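Aminoglycoside N(3)-acetyltransferase (Enterobacter cloacae, PDB 6NP2) probably confers resistance to aminoglycosides such as gentamicin, kanamycin and tobramycin by transferring an acetyl group from acetyl-CoA to the N3 amine of their 2-deoxystreptamine ring. Local coordinates at residues H116-M121 with Y187-L192. Residues are numbered along the deposited sequence; the frame is centred on the assembly and turned at random. Where two conformers were deposited one is given.
Sequences HPDASM and YSMPLL. With SIS ((1S,2S,3R,4S,6R)-4,6-diamino-3-{[(2S,3R)-3-amino-6-(aminomethyl)-3,4-dihydro-2H-pyran-2-yl]oxy}-2-hydroxycyclohexyl 3-deoxy-4-C-methyl-3-(methylamino)-beta-L-arabinopyranoside), chain B.
The hydroxyl OH of Y187 comes to the edge of the H116 imidazole, near its plane, 3.5 Å from CE1 of H116, and the two side chains run roughly perpendicular. One face of the imidazole carries the methyl of A119, over one side of the ring rather than its centre. At the edge a water joins the two residues, 2.8 Å from NE2 of H116 and 2.7 Å from OH of Y187, and the backbone N of D118 gives a weak, bent bond to ND1 of H116 (128° at the hydrogen). Although CB of H116 heads away from the strand, a chi1 of -167° swings CG opposite the backbone N and brings the ring back to it. Beyond these polar edges the contact is apolar. P117, which W62 and F87 also touch, aims its ring at the strand, and its CG meets CB of M189 at 3.8 Å and, in a closer approach than carbons normally make, CD2 of L191 at 3.2 Å. The example illustrates how a loop between two strands of a central mixed sheet, 112-113 and 121-124, can rest on a separate two-stranded antiparallel hairpin, here 184-193 with 196-205, in an enzyme of the antibiotic N-acetyltransferase family. M189 bends at chi2 and chi3, which carries its SD past P117 to within 4.0 Å of CB of D118. Past that sulfur, D118 turns its carboxylate to the bound aminoglycoside: OD1 accepts from the methylamino N33 of the ligand at 2.8 Å, and OD2 accepts from its hydroxyl O23 at 2.6 Å. S65 is also hydrogen-bonded to OD1, so the same oxygen serves both protein and antibiotic.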
ATOM      1  N   HIS A 116       7.802   6.227   7.527  1.00 13.23           N
ATOM      2  CA  HIS A 116       8.750   5.483   6.710  1.00 12.93           C
ATOM      3  C   HIS A 116       8.777   6.108   5.322  1.00 12.98           C
ATOM      4  O   HIS A 116       7.766   6.074   4.625  1.00 13.61           O
ATOM      5  CB  HIS A 116       8.292   4.039   6.622  1.00 12.67           C
ATOM      6  CG  HIS A 116       9.322   3.107   6.080  1.00 12.43           C
ATOM      7  ND1 HIS A 116       9.885   3.254   4.832  1.00 13.02           N
ATOM      8  CD2 HIS A 116       9.858   1.990   6.618  1.00 12.88           C
ATOM      9  CE1 HIS A 116      10.732   2.261   4.629  1.00 12.17           C
ATOM     10  NE2 HIS A 116      10.726   1.480   5.695  1.00 12.78           N
ATOM     11  N   PRO A 117       9.889   6.696   4.880  1.00 12.97           N
ATOM     12  CA  PRO A 117       9.804   7.487   3.646  1.00 14.19           C
ATOM     13  C   PRO A 117       9.498   6.672   2.410  1.00 15.37           C
ATOM     14  O   PRO A 117       8.797   7.152   1.517  1.00 20.12           O
ATOM     15  CB  PRO A 117      11.170   8.183   3.583  1.00 15.47           C
ATOM     16  CG  PRO A 117      11.596   8.248   5.002  1.00 15.10           C
ATOM     17  CD  PRO A 117      11.161   6.937   5.579  1.00 14.27           C
ATOM     18  N   ASP A 118      10.014   5.454   2.308  1.00 12.96           N
ATOM     19  CA  ASP A 118       9.787   4.649   1.116  1.00 13.04           C
ATOM     20  C   ASP A 118       8.484   3.871   1.189  1.00 12.43           C
ATOM     21  O   ASP A 118       7.816   3.682   0.169  1.00 12.92           O
ATOM     22  CB  ASP A 118      10.959   3.701   0.861  1.00 13.09           C
ATOM     23  CG  ASP A 118      10.870   3.051  -0.505  1.00 13.56           C
ATOM     24  OD1 ASP A 118      11.013   3.766  -1.527  1.00 14.42           O
ATOM     25  OD2 ASP A 118      10.632   1.828  -0.551  1.00 14.80           O
ATOM     26  N   ALA A 119       8.118   3.410   2.378  1.00 12.00           N
ATOM     27  CA  ALA A 119       6.910   2.611   2.572  1.00 11.65           C
ATOM     28  C   ALA A 119       5.733   3.450   3.075  1.00 11.71           C
ATOM     29  O   ALA A 119       4.743   2.895   3.558  1.00 11.79           O
ATOM     30  CB  ALA A 119       7.210   1.461   3.530  1.00 12.14           C
ATOM     31  N   SER A 120       5.792   4.769   2.906  0.64 10.68           N
ATOM     32  CA  SER A 120       4.869   5.656   3.609  0.64  9.46           C
ATOM     33  C   SER A 120       3.408   5.315   3.322  0.64  9.85           C
ATOM     34  O   SER A 120       3.002   5.115   2.171  0.64 10.20           O
ATOM     35  CB  SER A 120       5.153   7.103   3.216  0.64  9.47           C
ATOM     36  OG  SER A 120       4.396   8.011   3.994  0.64  9.04           O
ATOM     37  N   MET A 121       2.626   5.281   4.388  0.64 10.77           N
ATOM     38  CA  MET A 121       1.201   4.992   4.348  0.64 11.26           C
ATOM     39  C   MET A 121       0.410   6.207   4.825  0.64 11.94           C
ATOM     40  O   MET A 121       0.791   6.866   5.795  0.64 12.71           O
ATOM     41  CB  MET A 121       0.909   3.831   5.302  0.64 11.88           C
ATOM     42  CG  MET A 121       1.742   2.571   5.068  0.64 12.45           C
ATOM     43  SD  MET A 121       1.051   1.591   3.735  0.64 13.45           S
ATOM     44  CE  MET A 121       2.330   0.423   3.403  0.64 14.52           C
ATOM     45  N   TYR A 187      19.125  -0.085   2.169  1.00 14.18           N
ATOM     46  CA  TYR A 187      18.935   1.217   1.553  1.00 13.90           C
ATOM     47  C   TYR A 187      18.950   2.266   2.656  1.00 14.64           C
ATOM     48  O   TYR A 187      18.945   1.945   3.851  1.00 14.60           O
ATOM     49  CB  TYR A 187      17.662   1.270   0.693  1.00 14.78           C
ATOM     50  CG  TYR A 187      16.383   0.888   1.395  1.00 13.95           C
ATOM     51  CD1 TYR A 187      15.694   1.795   2.183  1.00 14.73           C
ATOM     52  CD2 TYR A 187      15.853  -0.372   1.256  1.00 14.85           C
ATOM     53  CE1 TYR A 187      14.497   1.443   2.809  1.00 15.28           C
ATOM     54  CE2 TYR A 187      14.659  -0.726   1.867  1.00 14.23           C
ATOM     55  CZ  TYR A 187      13.993   0.182   2.647  1.00 14.19           C
ATOM     56  OH  TYR A 187      12.800  -0.149   3.261  1.00 14.59           O
ATOM     57  N   SER A 188      18.991   3.529   2.245  1.00 14.36           N
ATOM     58  CA  SER A 188      19.100   4.631   3.186  1.00 14.62           C
ATOM     59  C   SER A 188      18.034   5.670   2.889  1.00 14.10           C
ATOM     60  O   SER A 188      17.768   5.984   1.723  1.00 15.36           O
ATOM     61  CB  SER A 188      20.482   5.311   3.091  1.00 16.58           C
ATOM     62  OG  SER A 188      21.538   4.418   3.408  1.00 17.69           O
ATOM     63  N   MET A 189      17.438   6.208   3.950  1.00 14.99           N
ATOM     64  CA  MET A 189      16.415   7.237   3.816  1.00 14.81           C
ATOM     65  C   MET A 189      16.762   8.435   4.682  1.00 15.43           C
ATOM     66  O   MET A 189      17.282   8.276   5.791  1.00 16.40           O
ATOM     67  CB  MET A 189      15.035   6.714   4.233  1.00 15.43           C
ATOM     68  CG  MET A 189      14.523   5.620   3.315  1.00 15.00           C
ATOM     69  SD  MET A 189      13.950   6.216   1.719  1.00 15.26           S
ATOM     70  CE  MET A 189      14.714   5.062   0.584  1.00 15.81           C
ATOM     71  N   PRO A 190      16.454   9.641   4.209  1.00 15.67           N
ATOM     72  CA  PRO A 190      16.730  10.843   5.000  1.00 16.39           C
ATOM     73  C   PRO A 190      15.493  11.238   5.777  1.00 18.72           C
ATOM     74  O   PRO A 190      14.462  11.551   5.170  1.00 19.37           O
ATOM     75  CB  PRO A 190      17.093  11.866   3.924  1.00 17.33           C
ATOM     76  CG  PRO A 190      16.282  11.464   2.733  1.00 18.45           C
ATOM     77  CD  PRO A 190      16.041   9.976   2.835  1.00 18.24           C
ATOM     78  N   LEU A 191      15.557  11.152   7.106  1.00 21.20           N
ATOM     79  CA  LEU A 191      14.425  11.426   7.983  1.00 23.27           C
ATOM     80  C   LEU A 191      14.606  12.790   8.632  1.00 22.43           C
ATOM     81  O   LEU A 191      15.715  13.314   8.713  1.00 23.87           O
ATOM     82  CB  LEU A 191      14.325  10.370   9.098  1.00 26.60           C
ATOM     83  CG  LEU A 191      14.346   8.885   8.771  1.00 31.27           C
ATOM     84  CD1 LEU A 191      14.097   8.071  10.036  1.00 33.10           C
ATOM     85  CD2 LEU A 191      13.313   8.570   7.732  1.00 32.96           C
ATOM     86  N   LEU A 192      13.503  13.351   9.112  1.00 22.84           N
ATOM     87  CA  LEU A 192      13.551  14.514   9.982  1.00 25.48           C
ATOM     88  C   LEU A 192      13.444  14.039  11.419  1.00 29.08           C
ATOM     89  O   LEU A 192      12.508  13.310  11.769  1.00 30.01           O
ATOM     90  CB  LEU A 192      12.401  15.476   9.695  1.00 26.94           C
ATOM     91  CG  LEU A 192      12.482  16.308   8.424  1.00 28.42           C
ATOM     92  CD1 LEU A 192      11.199  17.110   8.270  1.00 29.45           C
ATOM     93  CD2 LEU A 192      13.687  17.231   8.462  1.00 28.58           C
TER
HETATM   94  C11 SIS B 301       6.365  -3.507  -8.469  1.00 32.78           C
HETATM   95  C12 SIS B 301       7.152  -1.689  -3.601  1.00 16.57           C
HETATM   96  C13 SIS B 301      10.128  -0.284  -4.475  1.00 14.61           C
HETATM   97  C21 SIS B 301       5.353  -3.217  -9.578  1.00 37.23           C
HETATM   98  C22 SIS B 301       6.459  -3.044  -3.557  1.00 18.92           C
HETATM   99  C23 SIS B 301      10.334   1.083  -3.843  1.00 14.08           C
HETATM  100  C31 SIS B 301       6.018  -3.551 -10.922  1.00 37.33           C
HETATM  101  C32 SIS B 301       5.685  -3.221  -4.858  1.00 20.87           C
HETATM  102  C33 SIS B 301      10.005   2.186  -4.854  1.00 14.45           C
HETATM  103  C41 SIS B 301       6.768  -4.857 -10.830  1.00 36.78           C
HETATM  104  C42 SIS B 301       6.607  -3.128  -6.069  1.00 21.83           C
HETATM  105  C43 SIS B 301      10.821   1.981  -6.129  1.00 15.52           C
HETATM  106  C51 SIS B 301       7.035  -5.438  -9.688  1.00 34.24           C
HETATM  107  C52 SIS B 301       7.395  -1.827  -6.080  1.00 19.48           C
HETATM  108  C53 SIS B 301      10.668   0.554  -6.658  1.00 15.98           C
HETATM  109  C61 SIS B 301       7.814  -6.733  -9.690  1.00 33.08           C
HETATM  110  C62 SIS B 301       8.131  -1.649  -4.767  1.00 16.43           C
HETATM  111  C83 SIS B 301      10.338   2.927  -7.234  1.00 16.77           C
HETATM  112  C93 SIS B 301       9.141   4.433  -4.314  1.00 15.29           C
HETATM  113  N12 SIS B 301       7.852  -1.445  -2.339  1.00 16.27           N
HETATM  114  N21 SIS B 301       4.147  -4.023  -9.353  1.00 38.36           N
HETATM  115  N32 SIS B 301       5.016  -4.532  -4.907  1.00 24.72           N
HETATM  116  N33 SIS B 301      10.296   3.508  -4.246  1.00 14.50           N
HETATM  117  N61 SIS B 301       8.735  -6.753  -8.544  1.00 31.62           N
HETATM  118  O11 SIS B 301       5.757  -3.191  -7.215  1.00 26.52           O
HETATM  119  O23 SIS B 301       9.427   1.217  -2.760  1.00 14.79           O
HETATM  120  O43 SIS B 301      12.181   2.243  -5.795  1.00 16.76           O
HETATM  121  O51 SIS B 301       6.687  -4.900  -8.502  1.00 33.13           O
HETATM  122  O52 SIS B 301       8.358  -1.868  -7.126  1.00 19.70           O
HETATM  123  O53 SIS B 301      10.919  -0.416  -5.641  1.00 15.54           O
HETATM  124  O62 SIS B 301       8.755  -0.368  -4.825  1.00 14.42           O
HETATM  125  O   HOH W   1      12.458  -0.734   5.924  1.00 13.40           O